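Local coordinates for 6-phosphofructokinase subunit beta (Saccharomyces cerevisiae, PDB 3O8O), which catalyses the ATP-dependent phosphorylation of fructose 6-phosphate to fructose 1,6-bisphosphate, the first committing step of glycolysis, as part of an allosteric heterooctamer with the alpha subunit, at residues R87-A91 against F117-W121; D100-G106 against L145-V151; A114-R118 against S317-S323; H240-K245 against W447-L451; Q306-A310 against L325-N329. One frame throughout, in Å; residues are numbered along the deposited sequence.

Contact 1. Residues R87-A91 against F117-W121; sequences RLLGA and FRSEW
This is a largely buried helix-helix packing in the N-terminal catalytic domain, where helix 84-97 crosses helix 108-129 steeply. Both segments are helical throughout; their local axes cross at -78° and come no closer than 11.1 Å, a wide spacing bridged by F117, which reaches the backbone of R87-A91, and by W121, which reaches the small A91. The CA pairs R87-F117 (7.3 Å) and A91-W121 (7.2 Å) set the register. F117 (chi1 t, chi2 52°) extends its ring to the turn R87-A91: CE1 lies 3.4 Å from R87 O and CZ 3.6 Å from A91 N, both approached at the ring edge, while G90 C is 4.2 Å from F117 CZ. G90 thus presents bare backbone to the phenyl group. A91 CB touches both aromatics, 4.0 Å from F117 CZ and 3.5 Å from CZ3 of W121 (chi1 t, chi2 -96°). On the less buried flank R87 (m, t, m) and the extended E120 (t, t) form a salt bridge, R87 NH1 to E120 OE2 2.7 Å, joining the helices by charge where the apolar packing ends. The total area covered is 276 Å². Strand 101-106 connects the two helices in sequence. Beyond the aromatic layer lies L145, just before strand 146-151: F117 and W121 also pack on it, and W121 NE1 hydrogen-bonds to M142 O.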
# COMPACT_ATOMS: atom_id res chain seq x y z
N ARG B 87 -37.97 -54.51 -12.32
CA ARG B 87 -37.51 -53.81 -13.52
C ARG B 87 -38.69 -53.22 -14.30
O ARG B 87 -38.55 -52.24 -15.02
CB ARG B 87 -36.71 -54.74 -14.42
CG ARG B 87 -35.36 -55.14 -13.84
CD ARG B 87 -34.68 -56.22 -14.67
NE ARG B 87 -35.52 -57.41 -14.79
CZ ARG B 87 -35.20 -58.48 -15.51
NH1 ARG B 87 -34.05 -58.52 -16.18
NH2 ARG B 87 -36.05 -59.50 -15.60
N LEU B 88 -39.87 -53.82 -14.16
CA LEU B 88 -41.02 -53.29 -14.86
C LEU B 88 -41.42 -51.99 -14.16
O LEU B 88 -41.61 -50.95 -14.80
N LEU B 89 -41.55 -52.06 -12.84
CA LEU B 89 -41.91 -50.88 -12.05
C LEU B 89 -40.93 -49.75 -12.32
O LEU B 89 -41.32 -48.59 -12.48
CB LEU B 89 -41.90 -51.22 -10.56
CG LEU B 89 -43.11 -52.02 -10.07
CD1 LEU B 89 -42.95 -52.33 -8.60
CD2 LEU B 89 -44.38 -51.21 -10.32
N GLY B 90 -39.64 -50.11 -12.38
CA GLY B 90 -38.62 -49.12 -12.64
C GLY B 90 -38.97 -48.33 -13.87
O GLY B 90 -39.10 -47.10 -13.82
N ALA B 91 -39.14 -49.02 -14.99
CA ALA B 91 -39.49 -48.37 -16.24
C ALA B 91 -40.80 -47.55 -16.10
O ALA B 91 -40.88 -46.42 -16.60
CB ALA B 91 -39.63 -49.41 -17.36
N PHE B 117 -30.85 -53.29 -18.38
CA PHE B 117 -32.11 -52.57 -18.26
C PHE B 117 -32.43 -51.89 -19.59
O PHE B 117 -33.54 -51.99 -20.11
CB PHE B 117 -32.01 -51.51 -17.15
CG PHE B 117 -33.33 -50.85 -16.82
CD1 PHE B 117 -34.46 -51.61 -16.53
CD2 PHE B 117 -33.45 -49.46 -16.80
CE1 PHE B 117 -35.67 -51.01 -16.23
CE2 PHE B 117 -34.67 -48.85 -16.51
CZ PHE B 117 -35.78 -49.63 -16.23
N ARG B 118 -31.43 -51.20 -20.14
CA ARG B 118 -31.59 -50.50 -21.40
C ARG B 118 -32.11 -51.44 -22.50
O ARG B 118 -33.09 -51.13 -23.19
CB ARG B 118 -30.26 -49.89 -21.84
CG ARG B 118 -30.43 -48.85 -22.92
CD ARG B 118 -29.13 -48.54 -23.63
NE ARG B 118 -29.35 -47.64 -24.76
CZ ARG B 118 -28.42 -47.30 -25.65
NH1 ARG B 118 -27.19 -47.79 -25.56
NH2 ARG B 118 -28.74 -46.49 -26.65
N SER B 119 -31.44 -52.57 -22.66
CA SER B 119 -31.84 -53.53 -23.68
C SER B 119 -33.24 -54.10 -23.41
O SER B 119 -34.06 -54.26 -24.31
CB SER B 119 -30.81 -54.65 -23.76
OG SER B 119 -29.55 -54.13 -24.18
N GLU B 120 -33.49 -54.39 -22.14
CA GLU B 120 -34.78 -54.93 -21.73
C GLU B 120 -35.88 -53.86 -21.72
O GLU B 120 -37.05 -54.16 -21.51
CB GLU B 120 -34.62 -55.53 -20.33
CG GLU B 120 -35.82 -56.26 -19.82
CD GLU B 120 -35.56 -56.83 -18.43
OE1 GLU B 120 -36.40 -57.61 -17.93
OE2 GLU B 120 -34.50 -56.50 -17.85
N TRP B 121 -35.52 -52.61 -21.98
CA TRP B 121 -36.49 -51.52 -21.99
C TRP B 121 -37.64 -51.73 -22.99
O TRP B 121 -38.82 -51.74 -22.61
CB TRP B 121 -35.78 -50.17 -22.28
CG TRP B 121 -36.66 -48.91 -22.24
CD1 TRP B 121 -37.25 -48.28 -23.31
CD2 TRP B 121 -37.02 -48.14 -21.08
NE1 TRP B 121 -37.95 -47.17 -22.88
CE2 TRP B 121 -37.82 -47.06 -21.52
CE3 TRP B 121 -36.74 -48.27 -19.71
CZ2 TRP B 121 -38.36 -46.11 -20.64
CZ3 TRP B 121 -37.27 -47.32 -18.84
CH2 TRP B 121 -38.07 -46.25 -19.31

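Contact 2. Residues D100-G106 against L145-V151; sequences DALIVCG and LNICGTV
L102 and I147 form an apolar pair between two parallel strands, L102 CB lying 4.1 Å from I147 CG2; L102 CB also reaches L145 CD1 at 4.4 Å. L102 and L145 share the t,p rotamer, whereas I147 (p,t) turns its end away from strand 101-106. On the face of L102, A114 of helix 108-129 covers V104 and I147, and F117 and W121 pack on L145. I103 (m,t) and C148 (t) point to the other face, I103 CG1 to C148 CB 4.1 Å, beneath helices 18-32 and 297-316; there too C105 SG is 3.0 Å from T150 CG2, a tight contact. Strands 101-106 and 146-151 are central neighbours in the sheet of the N-terminal domain, and helix 108-129 lies in the connection between them, a beta-alpha-beta crossover of the Rossmann-like phosphofructokinase fold. Their axes run 4.6 Å apart at 15°, in the register A101-N146, L102-I147, I103-C148, V104-G149, C105-T150 and G106-V151. The hydrogen bonds alternate in direction: N146 N to D100 O 3.0 Å, L102 N to N146 O 2.7 Å, C148 N to L102 O 3.2 Å, V104 N to C148 O 3.2 Å, T150 N to V104 O 3.1 Å and G106 N to T150 O 2.9 Å. G106 adopts phi/psi 164/-158, which calls for glycine, just before the predicted ATP-binding G107. At the opposite, polar end, N146 ND2 hydrogen-bonds to S317 OG.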
# COMPACT_ATOMS: atom_id res chain seq x y z
N ASP B 100 -36.33 -40.47 -19.66
CA ASP B 100 -35.93 -41.52 -20.62
C ASP B 100 -34.43 -41.45 -20.84
O ASP B 100 -33.89 -42.01 -21.78
CB ASP B 100 -36.65 -41.35 -21.97
CG ASP B 100 -36.23 -40.09 -22.70
OD1 ASP B 100 -36.53 -39.99 -23.92
OD2 ASP B 100 -35.61 -39.21 -22.05
N ALA B 101 -33.76 -40.73 -19.95
CA ALA B 101 -32.32 -40.57 -19.98
C ALA B 101 -31.81 -40.87 -18.56
O ALA B 101 -32.08 -40.12 -17.62
CB ALA B 101 -31.94 -39.15 -20.40
N LEU B 102 -31.07 -41.96 -18.41
CA LEU B 102 -30.58 -42.33 -17.10
C LEU B 102 -29.08 -42.41 -16.99
O LEU B 102 -28.43 -43.12 -17.77
CB LEU B 102 -31.16 -43.68 -16.70
CG LEU B 102 -30.67 -44.18 -15.35
CD1 LEU B 102 -31.21 -43.24 -14.27
CD2 LEU B 102 -31.14 -45.63 -15.10
N ILE B 103 -28.52 -41.70 -16.02
CA ILE B 103 -27.07 -41.73 -15.77
C ILE B 103 -26.82 -42.35 -14.40
O ILE B 103 -27.35 -41.88 -13.39
CB ILE B 103 -26.43 -40.31 -15.75
CG1 ILE B 103 -26.28 -39.78 -17.17
CG2 ILE B 103 -25.06 -40.36 -15.16
CD1 ILE B 103 -25.68 -38.40 -17.23
N VAL B 104 -26.04 -43.41 -14.36
CA VAL B 104 -25.76 -44.02 -13.07
C VAL B 104 -24.26 -44.04 -12.81
O VAL B 104 -23.44 -44.34 -13.70
CB VAL B 104 -26.37 -45.44 -12.95
CG1 VAL B 104 -27.12 -45.78 -14.20
CG2 VAL B 104 -25.29 -46.46 -12.64
N CYS B 105 -23.93 -43.68 -11.58
CA CYS B 105 -22.56 -43.61 -11.11
C CYS B 105 -22.36 -44.68 -10.05
O CYS B 105 -23.14 -44.77 -9.09
CB CYS B 105 -22.29 -42.22 -10.52
SG CYS B 105 -20.72 -42.05 -9.66
N GLY B 106 -21.32 -45.49 -10.23
CA GLY B 106 -21.05 -46.55 -9.27
C GLY B 106 -20.10 -47.59 -9.82
O GLY B 106 -19.35 -47.31 -10.75
N LEU B 145 -34.56 -46.14 -23.98
CA LEU B 145 -33.84 -45.68 -22.79
C LEU B 145 -32.40 -45.34 -23.15
O LEU B 145 -31.67 -46.15 -23.74
CB LEU B 145 -33.84 -46.75 -21.70
CG LEU B 145 -33.17 -46.29 -20.41
CD1 LEU B 145 -33.96 -45.11 -19.82
CD2 LEU B 145 -33.10 -47.44 -19.42
N ASN B 146 -31.99 -44.13 -22.82
CA ASN B 146 -30.61 -43.73 -23.08
C ASN B 146 -29.90 -43.68 -21.73
O ASN B 146 -30.39 -43.08 -20.76
CB ASN B 146 -30.54 -42.34 -23.73
CG ASN B 146 -31.37 -42.25 -25.01
OD1 ASN B 146 -32.60 -42.24 -24.97
ND2 ASN B 146 -30.68 -42.17 -26.15
N ILE B 147 -28.74 -44.33 -21.65
CA ILE B 147 -28.00 -44.31 -20.40
C ILE B 147 -26.54 -44.02 -20.63
O ILE B 147 -26.06 -44.02 -21.78
CB ILE B 147 -28.08 -45.66 -19.67
CG1 ILE B 147 -27.15 -46.67 -20.35
CG2 ILE B 147 -29.53 -46.10 -19.61
CD1 ILE B 147 -27.06 -48.02 -19.62
N CYS B 148 -25.84 -43.72 -19.54
CA CYS B 148 -24.41 -43.46 -19.57
C CYS B 148 -23.86 -43.82 -18.22
O CYS B 148 -24.51 -43.63 -17.18
CB CYS B 148 -24.07 -42.02 -19.87
SG CYS B 148 -22.29 -41.85 -20.12
N GLY B 149 -22.66 -44.35 -18.23
CA GLY B 149 -22.07 -44.78 -16.99
C GLY B 149 -20.97 -43.87 -16.53
O GLY B 149 -20.27 -43.23 -17.35
N THR B 150 -20.84 -43.81 -15.21
CA THR B 150 -19.83 -43.00 -14.55
C THR B 150 -19.35 -43.95 -13.46
O THR B 150 -20.12 -44.33 -12.56
CB THR B 150 -20.47 -41.69 -13.96
OG1 THR B 150 -20.11 -40.56 -14.77
CG2 THR B 150 -20.03 -41.45 -12.56
N VAL B 151 -18.09 -44.38 -13.56
CA VAL B 151 -17.55 -45.33 -12.59
C VAL B 151 -16.92 -44.69 -11.37
O VAL B 151 -15.91 -44.00 -11.43
CB VAL B 151 -16.53 -46.34 -13.27
CG1 VAL B 151 -15.60 -45.59 -14.20
CG2 VAL B 151 -15.74 -47.09 -12.23

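Contact 3. Residues A114-R118 against S317-S323; sequences ADLFR and STPDTPS
One extended arginine, R118, binds the backbone carbonyls of an irregular loop: its guanidinium enters the bend of S317-S323 and meets carbonyl oxygens almost edge-on. With chi1 to chi3 all t, R118 sends NH1 to T321 O (2.8 Å) and to S323 OG (3.0 Å). NH2 adds two weak hydrogen bonds, to T318 O at 2.8 Å and to T321 O at 3.2 Å, so T321 O is shared by both nitrogens. S323 (chi1 m) relays the network, since its OG accepts from R118 NH1 and donates to D115 OD1 at 2.9 Å; D115 (chi1 t) lies three residues earlier on the same helical face. The nearest CA pair is D115-S323, 6.5 Å, and 226 Å² is buried in all. The loop holds its own shape: T318 OG1 (chi1 p) accepts from D320 N at 3.3 Å and T321 N at 3.2 Å, an ST turn and ST motif, T321 N also bonds to T318 O at 3.0 Å, and T318 N donates to T321 OG1 at 2.7 Å. With these bonds the T318 and T321 carbonyls face R118. Segment A114-R118 is regular helix, with R118 N to A114 O 2.8 Å. The loop links helix 297-316 to strand 324-328, so the contact ties that connection to helix 108-129, beside strand 146-151: R118 NE bonds to L145 O, and S317 OG to N146 ND2.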
# COMPACT_ATOMS: atom_id res chain seq x y z
N ALA B 114 -27.45 -51.40 -15.57
CA ALA B 114 -28.05 -50.31 -16.34
C ALA B 114 -28.23 -50.68 -17.81
O ALA B 114 -29.31 -50.48 -18.38
CB ALA B 114 -27.18 -49.08 -16.22
N ASP B 115 -27.16 -51.21 -18.42
CA ASP B 115 -27.19 -51.64 -19.82
C ASP B 115 -28.29 -52.68 -20.04
O ASP B 115 -29.15 -52.49 -20.90
CB ASP B 115 -25.84 -52.26 -20.22
CG ASP B 115 -25.80 -52.63 -21.69
OD1 ASP B 115 -25.32 -51.80 -22.51
OD2 ASP B 115 -26.26 -53.74 -22.03
N LEU B 116 -28.25 -53.77 -19.27
CA LEU B 116 -29.27 -54.81 -19.39
C LEU B 116 -30.63 -54.15 -19.38
O LEU B 116 -31.46 -54.39 -20.26
N PHE B 117 -30.85 -53.29 -18.38
CA PHE B 117 -32.11 -52.57 -18.26
C PHE B 117 -32.43 -51.89 -19.59
O PHE B 117 -33.54 -51.99 -20.11
CB PHE B 117 -32.01 -51.51 -17.15
CG PHE B 117 -33.33 -50.85 -16.82
CD1 PHE B 117 -34.46 -51.61 -16.53
CD2 PHE B 117 -33.45 -49.46 -16.80
CE1 PHE B 117 -35.67 -51.01 -16.23
CE2 PHE B 117 -34.67 -48.85 -16.51
CZ PHE B 117 -35.78 -49.63 -16.23
N ARG B 118 -31.43 -51.20 -20.14
CA ARG B 118 -31.59 -50.50 -21.40
C ARG B 118 -32.11 -51.44 -22.50
O ARG B 118 -33.09 -51.13 -23.19
CB ARG B 118 -30.26 -49.89 -21.84
CG ARG B 118 -30.43 -48.85 -22.92
CD ARG B 118 -29.13 -48.54 -23.63
NE ARG B 118 -29.35 -47.64 -24.76
CZ ARG B 118 -28.42 -47.30 -25.65
NH1 ARG B 118 -27.19 -47.79 -25.56
NH2 ARG B 118 -28.74 -46.49 -26.65
N SER B 317 -26.76 -40.06 -27.33
CA SER B 317 -26.81 -41.50 -27.57
C SER B 317 -28.10 -41.75 -28.36
O SER B 317 -29.07 -40.99 -28.24
CB SER B 317 -26.86 -42.28 -26.26
OG SER B 317 -28.14 -42.85 -26.06
N THR B 318 -28.08 -42.82 -29.16
CA THR B 318 -29.23 -43.21 -29.99
C THR B 318 -29.54 -44.70 -29.82
O THR B 318 -28.74 -45.45 -29.24
CB THR B 318 -28.96 -42.99 -31.47
OG1 THR B 318 -27.98 -43.95 -31.91
CG2 THR B 318 -28.48 -41.54 -31.73
N PRO B 319 -30.70 -45.15 -30.35
CA PRO B 319 -31.06 -46.57 -30.22
C PRO B 319 -29.98 -47.50 -30.77
O PRO B 319 -29.89 -48.66 -30.36
CB PRO B 319 -32.38 -46.66 -30.99
CG PRO B 319 -33.02 -45.32 -30.72
CD PRO B 319 -31.82 -44.39 -30.94
N ASP B 320 -29.13 -46.99 -31.67
CA ASP B 320 -28.09 -47.84 -32.24
C ASP B 320 -26.73 -47.71 -31.56
O ASP B 320 -25.90 -48.62 -31.68
CB ASP B 320 -27.93 -47.57 -33.74
CG ASP B 320 -29.27 -47.43 -34.45
OD1 ASP B 320 -29.84 -46.32 -34.39
OD2 ASP B 320 -29.76 -48.43 -35.04
N THR B 321 -26.50 -46.59 -30.85
CA THR B 321 -25.23 -46.33 -30.15
C THR B 321 -25.05 -47.23 -28.92
O THR B 321 -25.93 -47.31 -28.05
CB THR B 321 -25.14 -44.87 -29.64
OG1 THR B 321 -26.19 -44.63 -28.70
CG2 THR B 321 -25.26 -43.88 -30.78
N PRO B 322 -23.90 -47.93 -28.83
CA PRO B 322 -23.65 -48.82 -27.68
C PRO B 322 -23.62 -47.99 -26.40
O PRO B 322 -23.20 -46.84 -26.42
CB PRO B 322 -22.28 -49.42 -28.00
CG PRO B 322 -22.27 -49.44 -29.51
CD PRO B 322 -22.87 -48.09 -29.86
N SER B 323 -24.07 -48.58 -25.29
CA SER B 323 -24.08 -47.84 -24.03
C SER B 323 -22.68 -47.34 -23.68
O SER B 323 -21.72 -48.12 -23.57
CB SER B 323 -24.63 -48.73 -22.92
OG SER B 323 -25.98 -49.07 -23.19

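Contact 4. Residues H240-K245 against W447-L451; sequences HRSRGK and WKDML
W447 dominates this side-chain contact between the N-terminal and C-terminal phosphofructokinase domains, contributing 117 Å² of the 335 Å² buried. Its indole (chi1 t, chi2 89°) enters the bend at the end of helix 228-242. The H240 ring (chi1 m, chi2 -38°) lies rim to rim with its six-membered ring, centroids 4.8 Å apart and planes at 5°. R243 (chi1 t) brings CG to 4.0 Å from W447 CE3, while its guanidinium bridges to D382. K245, fully t, sets CB 3.8 Å from W447 CH2 and 3.5 Å from CD2 of L451 (chi1 m), then runs away to a salt bridge with D215. G244, at phi/psi 132/-49, needs glycine; its CA is 6.1 Å from that of K448, whose CD touches R243 O at 3.9 Å. W447-D449 is a 3-10 turn following strand 442-444. H383, in the interdomain linker, meets both H240 and W447 edge-to-face, and W447 also packs on T417 of helix 408-422.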
# COMPACT_ATOMS: atom_id res chain seq x y z
N HIS B 240 16.67 -53.41 6.30
CA HIS B 240 16.22 -52.07 6.63
C HIS B 240 16.39 -51.78 8.12
O HIS B 240 17.03 -50.78 8.49
CB HIS B 240 14.75 -51.87 6.27
CG HIS B 240 14.51 -51.62 4.82
ND1 HIS B 240 15.36 -50.86 4.05
CD2 HIS B 240 13.51 -52.02 4.00
CE1 HIS B 240 14.90 -50.81 2.81
NE2 HIS B 240 13.78 -51.51 2.75
N ARG B 241 15.83 -52.64 8.97
CA ARG B 241 15.88 -52.44 10.40
C ARG B 241 17.29 -52.44 10.92
O ARG B 241 17.66 -51.58 11.73
CB ARG B 241 15.05 -53.49 11.13
CG ARG B 241 13.56 -53.41 10.89
CD ARG B 241 12.84 -54.43 11.73
NE ARG B 241 12.99 -54.18 13.17
CZ ARG B 241 12.36 -53.22 13.83
NH1 ARG B 241 11.53 -52.41 13.17
NH2 ARG B 241 12.53 -53.07 15.14
N SER B 242 18.08 -53.40 10.46
CA SER B 242 19.46 -53.50 10.90
C SER B 242 20.26 -52.28 10.49
O SER B 242 21.25 -51.95 11.13
CB SER B 242 20.08 -54.73 10.29
OG SER B 242 19.95 -54.65 8.88
N ARG B 243 19.86 -51.61 9.42
CA ARG B 243 20.60 -50.44 8.99
C ARG B 243 20.08 -49.11 9.60
O ARG B 243 20.54 -48.02 9.23
CB ARG B 243 20.64 -50.34 7.46
CG ARG B 243 21.45 -49.13 6.99
CD ARG B 243 22.68 -49.50 6.22
NE ARG B 243 22.26 -50.17 5.01
CZ ARG B 243 22.29 -49.69 3.77
NH1 ARG B 243 22.74 -48.46 3.49
NH2 ARG B 243 21.82 -50.47 2.80
N GLY B 244 19.13 -49.19 10.54
CA GLY B 244 18.64 -47.98 11.16
C GLY B 244 17.14 -47.78 11.29
O GLY B 244 16.65 -47.43 12.38
N LYS B 245 16.40 -47.98 10.20
CA LYS B 245 14.97 -47.80 10.23
C LYS B 245 14.34 -48.42 11.48
O LYS B 245 14.38 -49.63 11.65
CB LYS B 245 14.35 -48.39 8.97
CG LYS B 245 12.87 -48.04 8.80
CD LYS B 245 12.45 -48.24 7.36
CE LYS B 245 10.96 -48.27 7.23
NZ LYS B 245 10.61 -48.72 5.85
N TRP B 447 21.22 -43.58 2.77
CA TRP B 447 19.90 -44.11 3.01
C TRP B 447 19.38 -43.82 4.43
O TRP B 447 18.27 -43.34 4.59
CB TRP B 447 19.89 -45.60 2.76
CG TRP B 447 18.53 -46.24 2.89
CD1 TRP B 447 17.59 -46.39 1.90
CD2 TRP B 447 18.01 -46.91 4.04
NE1 TRP B 447 16.53 -47.13 2.36
CE2 TRP B 447 16.76 -47.46 3.67
CE3 TRP B 447 18.48 -47.10 5.34
CZ2 TRP B 447 15.98 -48.20 4.55
CZ3 TRP B 447 17.71 -47.83 6.23
CH2 TRP B 447 16.46 -48.38 5.82
N LYS B 448 20.18 -44.10 5.46
CA LYS B 448 19.71 -43.86 6.82
C LYS B 448 19.38 -42.38 7.11
O LYS B 448 18.44 -42.08 7.85
CB LYS B 448 20.74 -44.34 7.85
CG LYS B 448 20.38 -44.00 9.30
CD LYS B 448 21.49 -44.42 10.26
CE LYS B 448 22.86 -43.96 9.76
NZ LYS B 448 22.90 -42.50 9.46
N ASP B 449 20.15 -41.47 6.54
CA ASP B 449 19.90 -40.05 6.75
C ASP B 449 18.61 -39.54 6.12
O ASP B 449 18.14 -38.44 6.43
CB ASP B 449 21.03 -39.20 6.16
CG ASP B 449 22.30 -39.30 6.93
OD1 ASP B 449 22.25 -39.72 8.11
OD2 ASP B 449 23.34 -38.94 6.35
N MET B 450 18.04 -40.32 5.22
CA MET B 450 16.85 -39.90 4.52
C MET B 450 15.59 -40.61 4.97
O MET B 450 14.60 -40.58 4.25
CB MET B 450 17.02 -40.09 3.03
CG MET B 450 18.31 -39.56 2.48
SD MET B 450 18.40 -39.78 0.68
CE MET B 450 18.21 -41.52 0.52
N LEU B 451 15.62 -41.25 6.13
CA LEU B 451 14.41 -41.93 6.58
C LEU B 451 13.29 -40.89 6.72
O LEU B 451 13.51 -39.82 7.30
CB LEU B 451 14.67 -42.63 7.92
CG LEU B 451 15.53 -43.89 7.88
CD1 LEU B 451 16.34 -43.93 9.16
CD2 LEU B 451 14.69 -45.15 7.74

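Contact 5. Residues Q306-A310 against L325-N329; sequences QGLEA and LIAVN
Apolar contacts carry most of this helix-on-sheet packing, with I326 at their centre. I326 (m,p) points from strand 324-328 at helix 297-316: its CG2 lies 3.4 Å from Q306 CG, its CG1 3.6 Å from E309 CG, and its CD1 3.5 Å from A310 CA and 3.9 Å from A310 CB. The isoleucine thus fills the space between Q306, E309 and A310 on one face of the helix and contributes 104 Å² of the 245 Å² buried. Q306 (m,t) adds van der Waals contacts along the strand, its OE1 3.7 Å from A327 C and 3.5 Å from V328 CG2. For charge, E309 (t,p) turns its carboxylate away from I326 to a salt bridge with R335. In backbone terms, Q306-A310 is regular helix (A310 N to Q306 O 2.6 Å) and L325-V328 extended; the short axes approach to 8.4 Å at 147°, roughly antiparallel, with the CA atoms of Q306 and I326 6.1 Å apart. Helix and strand succeed one another in the chain, which turns back through loop 317-323 so that the strand runs beneath the helix. Strand 324-328 lies between strands 146-151 and 333-337; A310 touches T150, and I333 meets Q306, E309, I326 and V328.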
# COMPACT_ATOMS: atom_id res chain seq x y z
N GLN B 306 -16.32 -35.43 -15.61
CA GLN B 306 -16.95 -36.62 -16.13
C GLN B 306 -18.45 -36.47 -16.13
O GLN B 306 -19.12 -36.77 -17.11
CB GLN B 306 -16.52 -37.84 -15.32
CG GLN B 306 -15.09 -38.23 -15.62
CD GLN B 306 -14.74 -39.57 -15.06
OE1 GLN B 306 -13.70 -40.13 -15.36
NE2 GLN B 306 -15.61 -40.11 -14.22
N GLY B 307 -18.99 -35.99 -15.02
CA GLY B 307 -20.42 -35.77 -14.94
C GLY B 307 -20.86 -34.91 -16.11
O GLY B 307 -21.83 -35.23 -16.79
N LEU B 308 -20.16 -33.81 -16.37
CA LEU B 308 -20.54 -32.94 -17.46
C LEU B 308 -20.61 -33.74 -18.74
O LEU B 308 -21.60 -33.68 -19.46
CB LEU B 308 -19.54 -31.80 -17.62
CG LEU B 308 -19.63 -31.01 -18.94
CD1 LEU B 308 -21.11 -30.63 -19.25
CD2 LEU B 308 -18.72 -29.79 -18.84
N GLU B 309 -19.54 -34.50 -19.01
CA GLU B 309 -19.46 -35.31 -20.21
C GLU B 309 -20.56 -36.37 -20.22
O GLU B 309 -21.18 -36.61 -21.25
CB GLU B 309 -18.09 -35.99 -20.30
CG GLU B 309 -17.88 -36.76 -21.60
CD GLU B 309 -17.94 -35.86 -22.82
OE1 GLU B 309 -17.97 -36.38 -23.96
OE2 GLU B 309 -17.97 -34.62 -22.65
N ALA B 310 -20.82 -36.99 -19.07
CA ALA B 310 -21.86 -38.00 -18.99
C ALA B 310 -23.21 -37.47 -19.49
O ALA B 310 -23.99 -38.21 -20.08
CB ALA B 310 -21.99 -38.52 -17.58
N LEU B 325 -19.79 -44.85 -21.36
CA LEU B 325 -19.28 -44.79 -20.00
C LEU B 325 -18.12 -43.80 -20.04
O LEU B 325 -17.28 -43.87 -20.95
CB LEU B 325 -18.83 -46.20 -19.60
CG LEU B 325 -17.72 -46.44 -18.60
CD1 LEU B 325 -17.80 -47.90 -18.10
CD2 LEU B 325 -16.36 -46.14 -19.26
N ILE B 326 -18.07 -42.86 -19.10
CA ILE B 326 -16.98 -41.89 -19.12
C ILE B 326 -15.77 -42.30 -18.29
O ILE B 326 -15.91 -42.74 -17.14
CB ILE B 326 -17.41 -40.50 -18.67
CG1 ILE B 326 -18.25 -39.81 -19.74
CG2 ILE B 326 -16.18 -39.65 -18.46
CD1 ILE B 326 -19.60 -40.43 -19.97
N ALA B 327 -14.59 -42.13 -18.87
CA ALA B 327 -13.35 -42.49 -18.19
C ALA B 327 -12.22 -41.49 -18.45
O ALA B 327 -12.41 -40.44 -19.06
CB ALA B 327 -12.91 -43.88 -18.61
N VAL B 328 -11.03 -41.83 -17.96
CA VAL B 328 -9.87 -40.98 -18.17
C VAL B 328 -8.70 -41.81 -18.67
O VAL B 328 -8.40 -42.90 -18.14
CB VAL B 328 -9.39 -40.31 -16.87
CG1 VAL B 328 -9.33 -38.79 -17.08
CG2 VAL B 328 -10.27 -40.71 -15.69
N ASN B 329 -8.05 -41.30 -19.71
CA ASN B 329 -6.88 -41.94 -20.29
C ASN B 329 -5.88 -40.82 -20.49
O ASN B 329 -6.20 -39.82 -21.14

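Contacts 1, 2, 3 and 5 form one continuous region of the catalytic domain. Helix 108-129 serves contacts 1 and 3 and leans on contact 2, where R118 NE lies 2.9 Å from L145 O. Contact 5 extends the sheet of contact 2, with I326 N 2.8 Å from G149 O, and the loop of contact 3 joins its helix to its strand. The bound fructose 6-phosphate lies about 9 Å (nearest atoms) from G106 in contact 2, whose strands lead into the predicted ATP-binding residues and into S153, I154 and D155 of the sugar site. Contact 4, between the two domains, stands apart, its centre about 44 Å from that of contact 5 and 60 Å from that of contact 1.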